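Local coordinates for VgrG protein (Vibrio cholerae, PDB 4DTH), which binds ATP and magnesium through its actin cross-linking domain and probably serves as a toxin that covalently cross-links G-actin, at residues K303-L306 / Q307-S311; S311-L314 / S315-F319. All coordinates share one frame; numbering follows the deposited sequence.

Contact 1: K303-L306 / Q307-S311; sequences KPQL and QSRYS. With SO4 (sulfate ion), chain J.
Backbone bonds carry the end of helix 292-307 into the turn that follows: Gln307 N donates to Lys303 O at 3.0 Å, and Leu306 O then accepts from both Arg309 N and Tyr310 N, the latter at 2.7 Å. The side chains of Gln305 and Arg309 run side by side in the same direction. One nitrogen, Arg309 NH1, holds both oxygens of Gln305, at 2.8 Å from the backbone O and 3.0 Å from OE1. Gln305 bends at chi2 (-69°), which brings its amide oxygen round to the guanidinium, the two planes lying 37° apart. A water bridges Gln305 OE1 and Arg309 NH2, closing a ring of bonds at the edge of the guanidinium. Tyr310 lays its ring beside helix 221-245, touching Ala239 and Glu240, and its OH donates to sulfate O3 at 2.8 Å; Lys243 NZ binds the same ion. Two oxygens on NH1 and the water on NH2, all near the guanidinium plane, probably hold the group's rotation, and its positive charge probably polarises the Gln305 carbonyl at the end of the helix.

Contact 2: S311-L314 / S315-F319; sequences SESL and SKNVF
Ser315 returns its hydroxyl to the turn before it, OG donating to Ser311 O at 2.8 Å while Ser315 N reaches the same oxygen at 2.9 Å. The amide comes nearly in line with the carbonyl and the hydroxyl from above its plane, 43° out, so the two donors share one acceptor without competing for one direction. With OG beside its own backbone N (chi1 -60°), the hydroxyl turns back toward the start of the helix. A second doubly used oxygen follows two residues on: Ser313 O takes both nitrogens of Asn317, N and ND2, which approach from opposite faces of the carbonyl plane. The side-chain bond, Asn317 ND2 to Ser313 O, is 2.8 Å long. On another side of the helix Leu314 and Val318 lie alongside each other, their methyls CD1 of Leu314 and CG2 of Val318 3.8 Å apart.

The helix starts with a classical serine N-cap. Ser311 OG accepts from Leu314 N at 3.1 Å with an angle of 162° at the hydrogen, occupying an amide of the first turn that has no carbonyl of a preceding turn to bond to. The cap is itself fixed from outside, because Ser311 OG is also hydrogen-bonded to Glu257 OE2.

Asn317 is likewise held at both ends of its amide: ND2 grips the helix backbone, while OD1 accepts from Glu251 N, tying the helix to the segment around Asn250 and Trp252. Trp252 also packs on Ser313 and Leu314. Beyond the methyl pair, helix 221-245 offers Ala239 and Ala242 to Leu314 and Tyr235 to Val318, and Ser315 meets Leu306 and Gln307 of helix 292-307.

In the fold
Contacts 1 and 2 are consecutive parts of the chain where helix 292-307 turns into helix 312-323, sharing Ser311; contact 1 ends the first helix and contact 2 begins the second. Contact 1 lies at the surface, and its polar side chains work with a water and a sulfate probably taken from the crystallisation liquor. Contact 2 is partly buried, with leucine and valine turned to helix 221-245, and its serine and asparagine side chains bond to backbone atoms and to Glu257. Both rest on that helix, through Gln305 and Tyr310 in one and Leu314, Val318 and Phe319 in the other. Where they meet, Leu306 and Gln307 pack on Ser315, whose OG makes a weak hydrogen bond to Tyr310 O.

Contact 1: K303-L306 / Q307-S311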
loop_
_atom_site.group_PDB
_atom_site.type_symbol
_atom_site.label_atom_id
_atom_site.label_comp_id
_atom_site.label_asym_id
_atom_site.label_seq_id
_atom_site.Cartn_x
_atom_site.Cartn_y
_atom_site.Cartn_z
ATOM N N LYS A 303 24.209 1.992 13.371
ATOM C CA LYS A 303 25.035 3.169 13.021
ATOM C C LYS A 303 26.326 2.791 12.235
ATOM O O LYS A 303 26.511 3.327 11.137
ATOM C CB LYS A 303 25.388 4.027 14.270
ATOM C CG LYS A 303 24.198 4.643 15.023
ATOM C CD LYS A 303 24.666 5.508 16.223
ATOM C CE LYS A 303 23.501 6.054 17.023
ATOM N NZ LYS A 303 23.849 7.258 17.825
ATOM N N PRO A 304 27.183 1.841 12.704
ATOM C CA PRO A 304 28.397 1.520 11.925
ATOM C C PRO A 304 28.136 0.856 10.582
ATOM O O PRO A 304 28.971 0.989 9.693
ATOM C CB PRO A 304 29.217 0.602 12.849
ATOM C CG PRO A 304 28.518 0.575 14.143
ATOM C CD PRO A 304 27.143 1.096 13.982
ATOM N N GLN A 305 27.008 0.148 10.430
ATOM C CA GLN A 305 26.641 -0.476 9.153
ATOM C C GLN A 305 26.414 0.619 8.095
ATOM O O GLN A 305 26.876 0.481 6.963
ATOM C CB GLN A 305 25.404 -1.370 9.301
ATOM C CG GLN A 305 25.610 -2.537 10.274
ATOM C CD GLN A 305 26.565 -3.596 9.776
ATOM O OE1 GLN A 305 26.805 -3.759 8.567
ATOM N NE2 GLN A 305 27.143 -4.341 10.709
ATOM N N LEU A 306 25.753 1.722 8.484
ATOM C CA LEU A 306 25.573 2.860 7.575
ATOM C C LEU A 306 26.922 3.557 7.344
ATOM O O LEU A 306 27.294 3.819 6.200
ATOM C CB LEU A 306 24.582 3.867 8.172
ATOM C CG LEU A 306 23.085 3.548 8.035
ATOM C CD1 LEU A 306 22.277 4.308 9.070
ATOM C CD2 LEU A 306 22.566 3.894 6.626
ATOM N N GLN A 307 27.644 3.849 8.434
ATOM C CA GLN A 307 28.916 4.570 8.403
ATOM C C GLN A 307 30.091 3.896 7.697
ATOM O O GLN A 307 31.057 4.570 7.344
ATOM C CB GLN A 307 29.272 5.107 9.793
ATOM C CG GLN A 307 28.304 6.210 10.211
ATOM C CD GLN A 307 28.298 6.528 11.685
ATOM O OE1 GLN A 307 29.335 6.627 12.336
ATOM N NE2 GLN A 307 27.116 6.841 12.209
ATOM N N SER A 308 29.995 2.575 7.455
ATOM C CA SER A 308 31.055 1.872 6.738
ATOM C C SER A 308 30.747 1.918 5.227
ATOM O O SER A 308 31.603 1.592 4.410
ATOM C CB SER A 308 31.182 0.429 7.237
ATOM O OG SER A 308 29.981 -0.279 6.984
ATOM N N ARG A 309 29.539 2.383 4.866
ATOM C CA ARG A 309 29.069 2.426 3.475
ATOM C C ARG A 309 28.703 3.807 2.954
ATOM O O ARG A 309 28.741 4.031 1.736
ATOM C CB ARG A 309 27.823 1.552 3.342
ATOM C CG ARG A 309 28.088 0.069 3.545
ATOM C CD ARG A 309 26.779 -0.686 3.622
ATOM N NE ARG A 309 26.959 -2.139 3.715
ATOM C CZ ARG A 309 27.102 -2.805 4.853
ATOM N NH1 ARG A 309 27.141 -2.156 6.010
ATOM N NH2 ARG A 309 27.204 -4.126 4.846
ATOM N N TYR A 310 28.291 4.706 3.852
ATOM C CA TYR A 310 27.803 6.038 3.468
ATOM C C TYR A 310 28.469 7.120 4.270
ATOM O O TYR A 310 29.009 6.842 5.343
ATOM C CB TYR A 310 26.278 6.110 3.615
ATOM C CG TYR A 310 25.577 5.140 2.693
ATOM C CD1 TYR A 310 25.465 5.401 1.328
ATOM C CD2 TYR A 310 25.120 3.912 3.163
ATOM C CE1 TYR A 310 24.875 4.482 0.460
ATOM C CE2 TYR A 310 24.531 2.982 2.303
ATOM C CZ TYR A 310 24.413 3.273 0.955
ATOM O OH TYR A 310 23.852 2.359 0.103
ATOM N N SER A 311 28.422 8.362 3.758
ATOM C CA SER A 311 29.029 9.507 4.437
ATOM C C SER A 311 28.440 9.649 5.828
ATOM O O SER A 311 27.330 9.146 6.073
ATOM C CB SER A 311 28.768 10.780 3.643
ATOM O OG SER A 311 27.390 11.119 3.704
HETATM S S SO4 J . 25.641 2.914 -3.333
HETATM O O1 SO4 J . 25.486 3.815 -4.477
HETATM O O2 SO4 J . 26.734 3.397 -2.489
HETATM O O3 SO4 J . 24.399 2.882 -2.555
HETATM O O4 SO4 J . 25.945 1.565 -3.831
HETATM O O HOH W 1 28.150 -5.613 7.273
#

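Contact 2: S311-L314 / S315-F319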
loop_
_atom_site.group_PDB
_atom_site.type_symbol
_atom_site.label_atom_id
_atom_site.label_comp_id
_atom_site.label_asym_id
_atom_site.label_seq_id
_atom_site.Cartn_x
_atom_site.Cartn_y
_atom_site.Cartn_z
ATOM N N SER A 311 28.422 8.362 3.758
ATOM C CA SER A 311 29.029 9.507 4.437
ATOM C C SER A 311 28.440 9.649 5.828
ATOM O O SER A 311 27.330 9.146 6.073
ATOM C CB SER A 311 28.768 10.780 3.643
ATOM O OG SER A 311 27.390 11.119 3.704
ATOM N N GLU A 312 29.174 10.319 6.733
ATOM C CA GLU A 312 28.710 10.576 8.094
ATOM C C GLU A 312 27.354 11.283 8.093
ATOM O O GLU A 312 26.453 10.855 8.808
ATOM C CB GLU A 312 29.753 11.374 8.916
ATOM C CG GLU A 312 29.280 11.790 10.311
ATOM C CD GLU A 312 28.801 10.711 11.265
ATOM O OE1 GLU A 312 29.037 9.509 11.001
ATOM O OE2 GLU A 312 28.221 11.073 12.312
ATOM N N SER A 313 27.208 12.337 7.273
ATOM C CA SER A 313 25.968 13.109 7.175
ATOM C C SER A 313 24.781 12.262 6.700
ATOM O O SER A 313 23.735 12.277 7.338
ATOM C CB SER A 313 26.146 14.348 6.308
ATOM O OG SER A 313 24.917 15.057 6.299
ATOM N N LEU A 314 24.967 11.477 5.630
ATOM C CA LEU A 314 23.877 10.631 5.149
ATOM C C LEU A 314 23.511 9.565 6.190
ATOM O O LEU A 314 22.327 9.387 6.462
ATOM C CB LEU A 314 24.206 10.009 3.779
ATOM C CG LEU A 314 23.131 9.128 3.123
ATOM C CD1 LEU A 314 21.755 9.850 3.019
ATOM C CD2 LEU A 314 23.609 8.638 1.767
ATOM N N SER A 315 24.524 8.922 6.807
ATOM C CA SER A 315 24.328 7.892 7.831
ATOM C C SER A 315 23.551 8.430 9.049
ATOM O O SER A 315 22.585 7.804 9.470
ATOM C CB SER A 315 25.671 7.317 8.273
ATOM O OG SER A 315 26.374 6.724 7.193
ATOM N N LYS A 316 23.978 9.584 9.597
ATOM C CA LYS A 316 23.366 10.244 10.762
ATOM C C LYS A 316 21.941 10.642 10.448
ATOM O O LYS A 316 21.046 10.405 11.260
ATOM C CB LYS A 316 24.206 11.483 11.182
ATOM C CG LYS A 316 23.630 12.330 12.328
ATOM C CD LYS A 316 23.526 13.815 11.952
ATOM C CE LYS A 316 22.791 14.602 13.010
ATOM N NZ LYS A 316 21.808 15.552 12.422
ATOM N N ASN A 317 21.725 11.250 9.267
ATOM C CA ASN A 317 20.401 11.683 8.856
ATOM C C ASN A 317 19.404 10.547 8.640
ATOM O O ASN A 317 18.264 10.673 9.070
ATOM C CB ASN A 317 20.479 12.645 7.682
ATOM C CG ASN A 317 20.847 14.034 8.153
ATOM O OD1 ASN A 317 20.020 14.735 8.747
ATOM N ND2 ASN A 317 22.105 14.430 7.965
ATOM N N VAL A 318 19.837 9.434 8.022
ATOM C CA VAL A 318 18.976 8.263 7.800
ATOM C C VAL A 318 18.663 7.632 9.170
ATOM O O VAL A 318 17.499 7.349 9.454
ATOM C CB VAL A 318 19.601 7.236 6.801
ATOM C CG1 VAL A 318 18.846 5.902 6.822
ATOM C CG2 VAL A 318 19.639 7.804 5.376
ATOM N N PHE A 319 19.697 7.442 10.013
ATOM C CA PHE A 319 19.513 6.867 11.348
ATOM C C PHE A 319 18.506 7.678 12.172
ATOM O O PHE A 319 17.529 7.097 12.637
ATOM C CB PHE A 319 20.861 6.690 12.082
ATOM C CG PHE A 319 20.729 5.941 13.389
ATOM C CD1 PHE A 319 20.426 6.614 14.569
ATOM C CD2 PHE A 319 20.871 4.555 13.435
ATOM C CE1 PHE A 319 20.266 5.915 15.772
ATOM C CE2 PHE A 319 20.722 3.859 14.642
ATOM C CZ PHE A 319 20.423 4.546 15.801
#